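Local coordinates for tubulin-like protein CetZ (Methanosaeta thermophila, PDB 3ZID), which binds GTP, has GTPase activity as a member of the tubulin/FtsZ superfamily, and is probably involved in the control of archaeal cell shape, at residues A[151-156]-A[329-334]; A[252-257]-A[318-323]; A[105-110]-A[202-207]; A[123-128]-A[135-140]; A[291-296]-A[303-308]. All blocks are in the same frame, centred on the assembly; numbering follows the deposited sequence.

Contact 1: A[151-156]-A[329-334]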
# COMPACT_ATOMS: atom_id res chain seq x y z
N ILE A 151 11.40 -14.51 5.79
CA ILE A 151 11.94 -13.16 5.84
C ILE A 151 10.92 -12.13 5.39
O ILE A 151 10.80 -11.06 5.98
CB ILE A 151 13.21 -13.04 4.98
CG1 ILE A 151 14.34 -13.82 5.64
CG2 ILE A 151 13.65 -11.59 4.87
CD1 ILE A 151 14.66 -13.32 7.06
N TYR A 152 10.20 -12.46 4.33
CA TYR A 152 9.16 -11.57 3.83
C TYR A 152 8.10 -11.30 4.91
O TYR A 152 7.71 -10.15 5.14
CB TYR A 152 8.54 -12.18 2.57
CG TYR A 152 9.36 -11.91 1.33
CD1 TYR A 152 10.48 -11.08 1.37
CD2 TYR A 152 9.05 -12.52 0.12
CE1 TYR A 152 11.24 -10.84 0.23
CE2 TYR A 152 9.81 -12.29 -1.02
CZ TYR A 152 10.91 -11.45 -0.96
OH TYR A 152 11.66 -11.23 -2.09
N LEU A 153 7.67 -12.36 5.60
CA LEU A 153 6.67 -12.20 6.64
C LEU A 153 7.19 -11.42 7.84
O LEU A 153 6.47 -10.60 8.41
CB LEU A 153 6.12 -13.55 7.10
CG LEU A 153 5.50 -14.42 6.02
CD1 LEU A 153 5.01 -15.73 6.63
CD2 LEU A 153 4.36 -13.68 5.35
N GLN A 154 8.43 -11.67 8.21
CA GLN A 154 9.04 -10.97 9.33
C GLN A 154 9.22 -9.50 9.06
O GLN A 154 8.94 -8.67 9.92
CB GLN A 154 10.40 -11.55 9.67
CG GLN A 154 10.43 -12.97 10.15
CD GLN A 154 11.85 -13.40 10.44
OE1 GLN A 154 12.77 -12.58 10.39
NE2 GLN A 154 12.04 -14.68 10.73
N ASN A 155 9.72 -9.19 7.87
CA ASN A 155 9.92 -7.83 7.44
C ASN A 155 8.60 -7.09 7.46
O ASN A 155 8.52 -5.93 7.88
CB ASN A 155 10.50 -7.82 6.02
CG ASN A 155 11.97 -8.15 5.98
OD1 ASN A 155 12.63 -8.18 7.01
ND2 ASN A 155 12.50 -8.38 4.78
N ALA A 156 7.56 -7.78 6.97
CA ALA A 156 6.22 -7.19 6.90
C ALA A 156 5.74 -6.74 8.27
O ALA A 156 5.32 -5.60 8.45
CB ALA A 156 5.25 -8.18 6.30
N VAL A 329 -3.72 -9.54 11.72
CA VAL A 329 -3.33 -10.34 12.89
C VAL A 329 -2.84 -11.72 12.43
O VAL A 329 -1.79 -12.21 12.89
CB VAL A 329 -4.49 -10.45 13.90
CG1 VAL A 329 -4.12 -11.42 15.05
CG2 VAL A 329 -4.84 -9.07 14.44
N GLU A 330 -3.55 -12.29 11.47
CA GLU A 330 -3.18 -13.55 10.85
C GLU A 330 -1.76 -13.48 10.29
O GLU A 330 -0.97 -14.41 10.45
CB GLU A 330 -4.20 -13.89 9.75
CG GLU A 330 -3.93 -15.15 8.93
CD GLU A 330 -4.86 -15.26 7.71
OE1 GLU A 330 -5.62 -14.30 7.44
OE2 GLU A 330 -4.81 -16.30 7.01
N LEU A 331 -1.45 -12.36 9.63
CA LEU A 331 -0.12 -12.13 9.06
C LEU A 331 0.95 -12.11 10.16
O LEU A 331 2.03 -12.69 10.01
CB LEU A 331 -0.10 -10.82 8.26
CG LEU A 331 1.25 -10.28 7.81
CD1 LEU A 331 1.94 -11.33 6.95
CD2 LEU A 331 1.05 -9.03 7.00
N TYR A 332 0.64 -11.41 11.25
CA TYR A 332 1.57 -11.33 12.38
C TYR A 332 1.87 -12.70 12.99
O TYR A 332 3.03 -13.03 13.25
CB TYR A 332 1.01 -10.39 13.45
CG TYR A 332 1.50 -8.98 13.25
CD1 TYR A 332 0.88 -8.13 12.34
CD2 TYR A 332 2.62 -8.52 13.93
CE1 TYR A 332 1.33 -6.85 12.14
CE2 TYR A 332 3.08 -7.23 13.74
CZ TYR A 332 2.44 -6.41 12.84
OH TYR A 332 2.89 -5.13 12.63
N GLU A 333 0.83 -13.48 13.21
CA GLU A 333 0.96 -14.82 13.77
C GLU A 333 1.81 -15.71 12.86
O GLU A 333 2.64 -16.48 13.34
CB GLU A 333 -0.43 -15.43 13.97
CG GLU A 333 -1.28 -14.75 15.04
CD GLU A 333 -2.69 -15.34 15.15
OE1 GLU A 333 -3.06 -16.17 14.28
OE2 GLU A 333 -3.45 -14.95 16.07
N LYS A 334 1.66 -15.56 11.55
CA LYS A 334 2.47 -16.36 10.62
C LYS A 334 3.95 -15.96 10.67
O LYS A 334 4.83 -16.81 10.59
CB LYS A 334 1.90 -16.30 9.20
CG LYS A 334 0.56 -17.02 9.12
CD LYS A 334 -0.16 -16.82 7.80
CE LYS A 334 -1.48 -17.60 7.76
NZ LYS A 334 -2.29 -17.25 6.56
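Where the nucleotide-binding domain of this tubulin/FtsZ-type fold meets the long C-terminal helix 326-369, Leu153 and Ala156 of helix 150-165 pack on Leu331 and Lys334. The two helices cross steeply, their N-to-C directions 124° apart, and the short axes approach to 9.0 Å. That separation leaves room for one layer of side chains, and Leu153 and Leu331 make up most of it. The two methyls of Leu153 divide the work. CD2 of Leu153 meets CD1 of Leu331 at 3.7 Å, the two side chains meeting at an angle, while CD1 of Leu153 rests against CB of Lys334 at 4.1 Å. Leu331 gets there with CG anti to its own backbone N (chi1 169°), a turn that carries both methyls to the partner helix: CD1 for Leu153 and CD2 for Ala156, whose CB lies 4.3 Å from it. One turn further along helix 150-165, Leu160 also touches Leu331, extending the apolar strip.

The seam is apolar at its centre and charged at its margin. The GTP-binding residue Glu148 lies just before this helix, about 5 Å from the side chain of Leu153, and the side chain of Ala156 is about 8 Å from the bound GDP, so the C-terminal helix packs close to the nucleotide pocket. At the margin the side chain of Lys334 meets Leu153 through CB. Beyond CG its chain runs extended and leads away from helix 150-165 to a salt bridge one turn back on its own helix, where NZ of Lys334 meets OE2 of Glu330 at 2.7 Å, from above the carboxylate plane.

Contact 2: A[252-257]-A[318-323]; sequences NSLREV and SVLSLE
Ser318 and Leu320, alternate residues on one face of strand 315-322, receive Ser253 and Leu254, packing the turn after helix 246-252 on the four-stranded mixed sheet of this tubulin-like protein. The polar part is a single hydrogen bond. OG of Ser318 donates to the backbone O of Ser253 at 2.8 Å, with a C=O...donor angle of 128°, and the hydroxyl stands well above the carbonyl plane. A chi1 of 58° sets OG between the backbone N and carbonyl carbon of Ser318, aimed at the turn. The two serine hydroxyls do not pair: OG of Ser253 is 3.8 Å from OG of Ser318 and is bonded instead to the backbone O of Ile250.

The apolar part belongs to one methyl, CD2 of Leu254, which sits in the corner between the two strand residues. CD2 of Leu254 is 3.5 Å from CB of Ser318. An alanine at Ser318 would keep that CB but would probably leave the O of Ser253 without its hydroxyl partner and the turn less firmly held to the strand. Ile275 of the adjoining strand 270-279 touches both Leu254 and Ser318, while Leu320 is flanked by Leu259 and Val265. Completing the patch, CD2 of Leu254 meets CD2 of Leu320 at 3.6 Å, the two leucines meeting at a slant.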
# COMPACT_ATOMS: atom_id res chain seq x y z
N ASN A 252 -20.85 -2.69 -4.72
CA ASN A 252 -19.77 -3.49 -5.32
C ASN A 252 -18.33 -2.99 -5.05
O ASN A 252 -17.38 -3.75 -5.12
CB ASN A 252 -19.99 -3.56 -6.82
CG ASN A 252 -21.09 -4.50 -7.18
OD1 ASN A 252 -21.47 -5.34 -6.38
ND2 ASN A 252 -21.68 -4.31 -8.35
N SER A 253 -18.19 -1.69 -4.81
CA SER A 253 -16.92 -1.05 -4.40
C SER A 253 -16.66 -1.26 -2.93
O SER A 253 -15.56 -0.97 -2.45
CB SER A 253 -16.93 0.44 -4.69
OG SER A 253 -17.73 1.09 -3.72
N LEU A 254 -17.68 -1.69 -2.19
CA LEU A 254 -17.48 -1.95 -0.77
C LEU A 254 -17.45 -3.43 -0.43
O LEU A 254 -17.20 -3.79 0.72
CB LEU A 254 -18.56 -1.30 0.08
CG LEU A 254 -18.61 0.21 0.03
CD1 LEU A 254 -19.84 0.63 0.79
CD2 LEU A 254 -17.35 0.71 0.68
N ARG A 255 -17.54 -4.29 -1.42
CA ARG A 255 -17.53 -5.69 -1.08
C ARG A 255 -16.09 -6.10 -1.28
O ARG A 255 -15.37 -5.46 -2.05
CB ARG A 255 -18.47 -6.46 -1.99
CG ARG A 255 -18.21 -6.21 -3.45
CD ARG A 255 -19.15 -7.00 -4.34
NE ARG A 255 -18.70 -6.92 -5.73
CZ ARG A 255 -19.30 -7.52 -6.75
NH1 ARG A 255 -20.40 -8.25 -6.54
NH2 ARG A 255 -18.81 -7.40 -7.98
N GLU A 256 -15.71 -7.21 -0.63
CA GLU A 256 -14.31 -7.65 -0.59
C GLU A 256 -13.67 -7.68 -1.96
O GLU A 256 -12.56 -7.18 -2.15
CB GLU A 256 -14.20 -9.05 0.03
CG GLU A 256 -14.42 -9.13 1.52
CD GLU A 256 -15.89 -9.29 1.90
OE1 GLU A 256 -16.76 -9.09 1.03
OE2 GLU A 256 -16.16 -9.66 3.07
N VAL A 257 -14.39 -8.25 -2.91
CA VAL A 257 -13.90 -8.40 -4.28
C VAL A 257 -13.55 -7.04 -4.90
O VAL A 257 -12.77 -6.97 -5.84
CB VAL A 257 -14.92 -9.20 -5.13
CG1 VAL A 257 -14.41 -9.41 -6.55
CG2 VAL A 257 -15.17 -10.54 -4.46
N SER A 318 -14.24 3.95 -3.17
CA SER A 318 -14.47 4.00 -1.74
C SER A 318 -13.13 4.07 -1.00
O SER A 318 -12.19 3.34 -1.32
CB SER A 318 -15.29 2.79 -1.30
OG SER A 318 -14.64 1.58 -1.64
N VAL A 319 -13.04 4.97 -0.04
CA VAL A 319 -11.86 5.06 0.80
C VAL A 319 -12.36 4.61 2.14
O VAL A 319 -13.25 5.21 2.70
CB VAL A 319 -11.28 6.49 0.89
CG1 VAL A 319 -10.00 6.50 1.75
CG2 VAL A 319 -11.03 7.07 -0.54
N LEU A 320 -11.81 3.51 2.63
CA LEU A 320 -12.24 2.91 3.89
C LEU A 320 -11.17 3.07 4.95
O LEU A 320 -9.98 3.01 4.66
CB LEU A 320 -12.49 1.42 3.72
CG LEU A 320 -13.60 0.98 2.79
CD1 LEU A 320 -13.73 -0.54 2.85
CD2 LEU A 320 -14.89 1.66 3.19
N SER A 321 -11.63 3.30 6.17
CA SER A 321 -10.79 3.29 7.35
C SER A 321 -11.20 2.11 8.22
O SER A 321 -12.39 1.90 8.44
CB SER A 321 -11.02 4.61 8.10
OG SER A 321 -10.38 4.62 9.36
N LEU A 322 -10.24 1.35 8.74
CA LEU A 322 -10.55 0.13 9.50
C LEU A 322 -10.63 0.37 11.00
O LEU A 322 -9.83 1.13 11.55
CB LEU A 322 -9.52 -0.97 9.21
CG LEU A 322 -9.46 -1.33 7.73
CD1 LEU A 322 -8.46 -2.47 7.48
CD2 LEU A 322 -10.87 -1.67 7.19
N GLU A 323 -11.61 -0.25 11.66
CA GLU A 323 -11.64 -0.35 13.12
C GLU A 323 -10.91 -1.62 13.56
O GLU A 323 -10.25 -1.63 14.59
CB GLU A 323 -13.08 -0.40 13.64
CG GLU A 323 -13.89 0.87 13.41
CD GLU A 323 -13.35 2.07 14.17
OE1 GLU A 323 -13.03 1.94 15.36
OE2 GLU A 323 -13.25 3.16 13.56

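Contact 3: A[105-110]-A[202-207]; sequences LIFVMT and LFLIEA
The ring of Phe107 is the one flat group in this contact, and it meets helix 186-210 obliquely, neither squarely by a face nor by an edge. Its outer carbons do the touching. CZ of Phe107 is 3.8 Å from CD2 of Leu204, and the same methyl lies 4.1 Å from CE1 of Phe107. On the next corner round, CE2 of Phe107 is 3.9 Å from CG1 of Ile205 and 4.1 Å from its CD1. The far end of the ring is thus received by two consecutive helix residues, Leu204 crossing it at a slant and Ile205 running past it in the opposite sense. The two reach it differently: Leu204 has CG anti to the backbone N (chi1 177°), whereas Ile205 sends its CG1 branch, the longer one, along the ring.

Phe107 stands on strand 105-111, in the middle of the parallel sheet of the GTPase domain. Val4 of one neighbouring strand and Val138 and Ile140 of the other touch its side chain within the sheet. On the helix side, Leu204 also reaches Met274 of the mixed sheet; helix 186-210, the central helix of the tubulin/FtsZ fold, thus touches both sheets.

All three touching residues are buried, and only carbon meets carbon. With no directional bond, the contact depends on the fit of the ring end against the leucine and isoleucine branches.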
# COMPACT_ATOMS: atom_id res chain seq x y z
N LEU A 105 0.05 16.93 -0.79
CA LEU A 105 -0.35 15.54 -0.66
C LEU A 105 0.78 14.65 -1.14
O LEU A 105 1.27 14.81 -2.26
CB LEU A 105 -1.62 15.30 -1.49
CG LEU A 105 -2.18 13.88 -1.58
CD1 LEU A 105 -2.56 13.35 -0.20
CD2 LEU A 105 -3.40 13.86 -2.51
N ILE A 106 1.19 13.71 -0.31
CA ILE A 106 2.31 12.85 -0.65
C ILE A 106 1.93 11.39 -0.50
O ILE A 106 1.46 10.97 0.56
CB ILE A 106 3.58 13.18 0.22
CG1 ILE A 106 3.92 14.68 0.15
CG2 ILE A 106 4.78 12.34 -0.21
CD1 ILE A 106 5.14 15.12 1.02
N PHE A 107 2.11 10.63 -1.56
CA PHE A 107 1.95 9.19 -1.50
C PHE A 107 3.30 8.52 -1.47
O PHE A 107 4.15 8.80 -2.30
CB PHE A 107 1.13 8.67 -2.69
CG PHE A 107 -0.31 9.13 -2.66
CD1 PHE A 107 -1.22 8.57 -1.78
CD2 PHE A 107 -0.74 10.15 -3.51
CE1 PHE A 107 -2.57 8.98 -1.74
CE2 PHE A 107 -2.09 10.57 -3.50
CZ PHE A 107 -2.99 10.00 -2.61
N VAL A 108 3.49 7.65 -0.47
CA VAL A 108 4.70 6.84 -0.37
C VAL A 108 4.34 5.38 -0.59
O VAL A 108 3.69 4.75 0.24
CB VAL A 108 5.41 7.01 0.99
CG1 VAL A 108 6.69 6.19 1.02
CG2 VAL A 108 5.74 8.49 1.21
N MET A 109 4.76 4.87 -1.73
CA MET A 109 4.35 3.56 -2.18
C MET A 109 5.49 2.57 -2.09
O MET A 109 6.57 2.80 -2.63
CB MET A 109 3.86 3.67 -3.61
CG MET A 109 2.90 4.84 -3.77
SD MET A 109 2.40 4.98 -5.48
CE MET A 109 3.98 5.20 -6.26
N THR A 110 5.22 1.47 -1.41
CA THR A 110 6.22 0.45 -1.16
C THR A 110 5.55 -0.87 -0.76
O THR A 110 4.41 -0.89 -0.27
CB THR A 110 7.18 0.89 -0.01
OG1 THR A 110 8.10 -0.16 0.26
CG2 THR A 110 6.40 1.16 1.27
N LEU A 202 -5.14 7.23 -9.05
CA LEU A 202 -5.42 8.26 -10.03
C LEU A 202 -6.85 8.77 -9.92
O LEU A 202 -7.10 9.97 -10.01
CB LEU A 202 -5.12 7.76 -11.44
CG LEU A 202 -3.61 7.75 -11.70
CD1 LEU A 202 -3.30 7.02 -12.99
CD2 LEU A 202 -3.09 9.21 -11.74
N PHE A 203 -7.79 7.86 -9.68
CA PHE A 203 -9.18 8.23 -9.44
C PHE A 203 -9.22 9.10 -8.16
O PHE A 203 -9.84 10.16 -8.14
CB PHE A 203 -10.02 6.95 -9.30
CG PHE A 203 -11.52 7.16 -9.24
CD1 PHE A 203 -12.08 8.42 -9.25
CD2 PHE A 203 -12.37 6.07 -9.18
CE1 PHE A 203 -13.47 8.59 -9.19
CE2 PHE A 203 -13.76 6.23 -9.12
CZ PHE A 203 -14.30 7.50 -9.11
N LEU A 204 -8.55 8.66 -7.10
CA LEU A 204 -8.51 9.42 -5.84
C LEU A 204 -7.99 10.86 -6.02
O LEU A 204 -8.57 11.81 -5.51
CB LEU A 204 -7.66 8.69 -4.81
CG LEU A 204 -7.45 9.38 -3.46
CD1 LEU A 204 -8.78 9.67 -2.77
CD2 LEU A 204 -6.53 8.52 -2.56
N ILE A 205 -6.88 11.00 -6.74
CA ILE A 205 -6.30 12.29 -7.01
C ILE A 205 -7.25 13.17 -7.82
O ILE A 205 -7.48 14.32 -7.48
CB ILE A 205 -4.97 12.12 -7.75
CG1 ILE A 205 -3.92 11.54 -6.80
CG2 ILE A 205 -4.48 13.45 -8.31
CD1 ILE A 205 -2.79 10.83 -7.51
N GLU A 206 -7.84 12.60 -8.87
CA GLU A 206 -8.84 13.30 -9.69
C GLU A 206 -10.02 13.81 -8.85
O GLU A 206 -10.39 14.98 -8.93
CB GLU A 206 -9.34 12.40 -10.82
CG GLU A 206 -10.21 13.14 -11.85
CD GLU A 206 -10.41 12.35 -13.13
OE1 GLU A 206 -10.79 11.16 -13.06
OE2 GLU A 206 -10.19 12.93 -14.21
N ALA A 207 -10.57 12.94 -8.03
CA ALA A 207 -11.67 13.28 -7.14
C ALA A 207 -11.28 14.43 -6.22
O ALA A 207 -12.00 15.42 -6.12
CB ALA A 207 -12.08 12.07 -6.31

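Contact 4: A[123-128]-A[135-140]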
# COMPACT_ATOMS: atom_id res chain seq x y z
N LEU A 123 11.25 5.72 7.33
CA LEU A 123 12.28 6.72 7.62
C LEU A 123 12.04 7.99 6.84
O LEU A 123 12.16 9.10 7.38
CB LEU A 123 13.69 6.19 7.29
CG LEU A 123 14.12 4.98 8.12
CD1 LEU A 123 15.57 4.49 7.88
CD2 LEU A 123 13.94 5.38 9.52
N MET A 124 11.69 7.81 5.57
CA MET A 124 11.44 8.92 4.67
C MET A 124 10.20 9.70 5.09
O MET A 124 10.14 10.92 4.98
CB MET A 124 11.29 8.40 3.24
CG MET A 124 11.57 9.44 2.15
SD MET A 124 11.48 8.73 0.50
CE MET A 124 12.29 7.17 0.79
N ILE A 125 9.19 8.99 5.56
CA ILE A 125 7.96 9.66 5.98
C ILE A 125 8.26 10.53 7.21
O ILE A 125 7.80 11.68 7.31
CB ILE A 125 6.84 8.65 6.27
CG1 ILE A 125 6.37 8.02 4.96
CG2 ILE A 125 5.70 9.29 7.04
CD1 ILE A 125 5.58 6.74 5.14
N HIS A 126 9.06 10.00 8.13
CA HIS A 126 9.43 10.76 9.31
C HIS A 126 10.03 12.10 8.91
O HIS A 126 9.66 13.15 9.44
CB HIS A 126 10.45 9.99 10.16
CG HIS A 126 10.84 10.72 11.42
ND1 HIS A 126 9.93 11.01 12.42
CD2 HIS A 126 12.01 11.28 11.80
CE1 HIS A 126 10.53 11.68 13.38
NE2 HIS A 126 11.79 11.85 13.03
N GLU A 127 10.97 12.05 7.99
CA GLU A 127 11.64 13.26 7.55
C GLU A 127 10.71 14.20 6.79
O GLU A 127 10.75 15.41 6.98
CB GLU A 127 12.86 12.90 6.71
CG GLU A 127 13.97 12.24 7.51
CD GLU A 127 14.41 13.11 8.69
OE1 GLU A 127 14.56 14.35 8.50
OE2 GLU A 127 14.59 12.57 9.80
N LEU A 128 9.84 13.62 5.98
CA LEU A 128 8.89 14.40 5.18
C LEU A 128 7.89 15.18 6.05
O LEU A 128 7.55 16.34 5.73
CB LEU A 128 8.13 13.50 4.19
CG LEU A 128 8.96 12.95 3.02
CD1 LEU A 128 8.19 11.90 2.25
CD2 LEU A 128 9.44 14.07 2.10
N ALA A 135 1.35 18.96 5.08
CA ALA A 135 1.02 17.96 4.06
C ALA A 135 0.26 16.74 4.58
O ALA A 135 0.41 16.32 5.72
CB ALA A 135 2.29 17.50 3.35
N THR A 136 -0.56 16.17 3.71
CA THR A 136 -1.20 14.90 3.96
C THR A 136 -0.28 13.85 3.36
O THR A 136 -0.01 13.87 2.15
CB THR A 136 -2.56 14.84 3.30
OG1 THR A 136 -3.40 15.84 3.87
CG2 THR A 136 -3.18 13.45 3.47
N ILE A 137 0.24 12.96 4.20
CA ILE A 137 1.22 11.97 3.77
C ILE A 137 0.64 10.58 3.95
O ILE A 137 0.33 10.18 5.06
CB ILE A 137 2.53 12.09 4.54
CG1 ILE A 137 3.06 13.53 4.44
CG2 ILE A 137 3.56 11.10 4.01
CD1 ILE A 137 4.41 13.77 5.08
N VAL A 138 0.49 9.86 2.84
CA VAL A 138 -0.23 8.59 2.86
C VAL A 138 0.62 7.44 2.33
O VAL A 138 0.94 7.38 1.14
CB VAL A 138 -1.49 8.69 1.99
CG1 VAL A 138 -2.20 7.34 1.91
CG2 VAL A 138 -2.43 9.78 2.53
N PRO A 139 1.01 6.53 3.22
CA PRO A 139 1.66 5.35 2.67
C PRO A 139 0.68 4.38 1.99
O PRO A 139 -0.47 4.18 2.42
CB PRO A 139 2.32 4.69 3.91
CG PRO A 139 1.58 5.22 5.06
CD PRO A 139 1.15 6.61 4.69
N ILE A 140 1.16 3.81 0.89
CA ILE A 140 0.49 2.72 0.21
C ILE A 140 1.34 1.49 0.49
O ILE A 140 2.43 1.35 -0.06
CB ILE A 140 0.46 2.95 -1.30
CG1 ILE A 140 -0.01 4.38 -1.61
CG2 ILE A 140 -0.42 1.92 -1.99
CD1 ILE A 140 -1.39 4.67 -1.11
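Ile137 packs against both Ile125 and Leu128 in a beta-alpha-beta unit of the Rossmann-like GTPase domain, where helix 117-131 lies on the parallel sheet and strand 136-143 returns beneath it. Ile137 uses both branches. Its CD1 is 3.8 Å from CB of Leu128, close to the helix backbone, while its CG2 faces CG2 of Ile125 at 4.1 Å. The two isoleucines lie alongside, pointing opposite ways. For Ile125, chi1 of -70° and an extended chi2 send CD1 toward the strand.

The helix and strand segments run nearly antiparallel (175°), with axes 10.0 Å apart. Outside this first shell, Val108 on the adjoining strand and Val166 also touch Ile125, and Ala168 lies against Pro139. The strand itself is tied at Ile137, whose backbone N is hydrogen-bonded to OD2 of Asp169. The start of the helix holds the GTP-binding residue Gly117, about 10 Å from the side chain of Ile125. At the far end of Ile125, its CD1 meets CB of Pro139 at 4.0 Å, the two side chains crossing at about a right angle.

Contact 5: A[291-296]-A[303-308]; sequences KEIESL and VFKGIV
Ile293 and Val303 mark the closest CA pair, 7.0 Å apart, as the segments of helix 286-296 and strand 302-309 run nearly antiparallel at 158°, their axes 8.9 Å apart. Ile293 splits its two branches between alternate strand residues. CG2 of Ile293 is 3.6 Å from CG1 of Val303, and CG1 of Ile293 lies 3.7 Å from CD of Lys305. The lysine takes part through its aliphatic stem: chi1 of 77° sets CG between the backbone N and carbonyl carbon, and the chain then brings CD beside CG1 of Ile293 before the ammonium end leads away. One turn on, the other methyl of Val303, CG2, is 4.0 Å from CB of Leu296. An alanine at Ile293 would lose both branches, which would probably open a gap over Val303 and leave the stem of Lys305 freer to turn.

Within the helix, OG of Ser295 donates to the backbone O of Lys291 at 3.1 Å, and that oxygen also accepts from N of Ser295 on the opposite face of its plane.

The contact belongs to the beta-alpha-beta unit of strand 270-279, helix 286-296 and strand 302-309. Strand 302-309 is outermost in the mixed sheet within this chain, paired with strand 270-279, whose Ile275 touches both Val303 and Leu296. Ile250 of helix 246-252 touches Ile293 and Leu296 alongside, so two helices pack together on this sheet.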
# COMPACT_ATOMS: atom_id res chain seq x y z
N LYS A 291 -29.60 8.60 -0.42
CA LYS A 291 -30.32 7.51 0.22
C LYS A 291 -29.43 6.28 0.37
O LYS A 291 -29.41 5.65 1.44
CB LYS A 291 -31.57 7.15 -0.59
CG LYS A 291 -32.71 8.13 -0.43
CD LYS A 291 -33.75 7.94 -1.52
CE LYS A 291 -34.88 8.95 -1.39
NZ LYS A 291 -35.69 9.03 -2.63
N GLU A 292 -28.65 5.97 -0.66
CA GLU A 292 -27.70 4.87 -0.56
C GLU A 292 -26.62 5.10 0.48
O GLU A 292 -26.27 4.19 1.21
CB GLU A 292 -27.08 4.55 -1.92
CG GLU A 292 -28.11 4.05 -2.92
CD GLU A 292 -28.84 2.80 -2.43
OE1 GLU A 292 -28.20 1.97 -1.74
OE2 GLU A 292 -30.04 2.65 -2.74
N ILE A 293 -26.13 6.33 0.57
CA ILE A 293 -25.09 6.64 1.54
C ILE A 293 -25.68 6.49 2.95
O ILE A 293 -25.06 5.87 3.83
CB ILE A 293 -24.52 8.07 1.36
CG1 ILE A 293 -23.81 8.22 0.01
CG2 ILE A 293 -23.59 8.42 2.51
CD1 ILE A 293 -22.88 7.09 -0.35
N GLU A 294 -26.88 7.01 3.15
CA GLU A 294 -27.56 6.86 4.43
C GLU A 294 -27.62 5.40 4.89
O GLU A 294 -27.46 5.11 6.07
CB GLU A 294 -28.98 7.45 4.37
CG GLU A 294 -29.02 8.97 4.22
CD GLU A 294 -30.43 9.53 4.26
OE1 GLU A 294 -31.40 8.75 4.12
OE2 GLU A 294 -30.58 10.76 4.42
N SER A 295 -27.83 4.48 3.94
CA SER A 295 -27.84 3.05 4.24
C SER A 295 -26.55 2.58 4.87
O SER A 295 -26.57 1.80 5.81
CB SER A 295 -28.09 2.23 2.97
OG SER A 295 -29.21 2.72 2.27
N LEU A 296 -25.42 3.07 4.35
CA LEU A 296 -24.09 2.66 4.81
C LEU A 296 -23.80 2.97 6.26
O LEU A 296 -22.95 2.32 6.88
CB LEU A 296 -23.00 3.30 3.96
CG LEU A 296 -22.98 2.93 2.49
CD1 LEU A 296 -21.71 3.49 1.83
CD2 LEU A 296 -23.04 1.41 2.39
N VAL A 303 -19.75 8.44 6.95
CA VAL A 303 -19.53 8.35 5.52
C VAL A 303 -19.59 9.72 4.87
O VAL A 303 -20.55 10.44 5.04
CB VAL A 303 -20.58 7.45 4.84
CG1 VAL A 303 -20.28 7.34 3.35
CG2 VAL A 303 -20.61 6.08 5.52
N PHE A 304 -18.54 10.07 4.14
CA PHE A 304 -18.52 11.31 3.35
C PHE A 304 -18.72 10.92 1.91
O PHE A 304 -18.35 9.82 1.49
CB PHE A 304 -17.17 12.02 3.46
CG PHE A 304 -16.81 12.41 4.84
CD1 PHE A 304 -17.31 13.57 5.40
CD2 PHE A 304 -15.98 11.61 5.60
CE1 PHE A 304 -16.97 13.93 6.67
CE2 PHE A 304 -15.65 11.96 6.88
CZ PHE A 304 -16.14 13.12 7.42
N LYS A 305 -19.33 11.81 1.14
CA LYS A 305 -19.59 11.50 -0.25
C LYS A 305 -19.19 12.63 -1.13
O LYS A 305 -19.18 13.79 -0.71
CB LYS A 305 -21.06 11.14 -0.46
CG LYS A 305 -21.98 12.34 -0.48
CD LYS A 305 -23.41 11.87 -0.56
CE LYS A 305 -24.34 13.01 -0.92
NZ LYS A 305 -24.00 13.51 -2.27
N GLY A 306 -18.79 12.29 -2.35
CA GLY A 306 -18.44 13.26 -3.35
C GLY A 306 -19.02 12.81 -4.68
O GLY A 306 -19.02 11.63 -5.00
N ILE A 307 -19.53 13.75 -5.46
CA ILE A 307 -19.97 13.45 -6.80
C ILE A 307 -19.09 14.21 -7.79
O ILE A 307 -18.81 15.39 -7.59
CB ILE A 307 -21.45 13.77 -6.98
CG1 ILE A 307 -22.22 13.26 -5.76
CG2 ILE A 307 -22.01 13.08 -8.17
CD1 ILE A 307 -23.61 13.85 -5.61
N VAL A 308 -18.57 13.51 -8.80
CA VAL A 308 -17.75 14.16 -9.81
C VAL A 308 -18.36 13.90 -11.18
O VAL A 308 -18.46 12.76 -11.61
CB VAL A 308 -16.29 13.64 -9.82
CG1 VAL A 308 -15.45 14.44 -10.82
CG2 VAL A 308 -15.69 13.73 -8.42

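Contacts 3 and 4 share the parallel sheet of the GTPase domain: strands 105-111 and 136-143 are hydrogen-bonded neighbours, and both contacts are buried and wholly apolar. Contacts 2 and 5 belong to the mixed sheet and touch through Leu254 and Leu296; contact 2 is buried and adds a hydrogen bond, whereas contact 5, about 25 Å from the chain centre, is partly buried and borrows a lysine stem. Helix 186-210 links the two halves, since Leu204 of contact 3 meets Val319 of contact 2. Contact 1 touches none of the others and is also only partly buried, with a salt bridge at its margin; it lies near the nucleotide pocket.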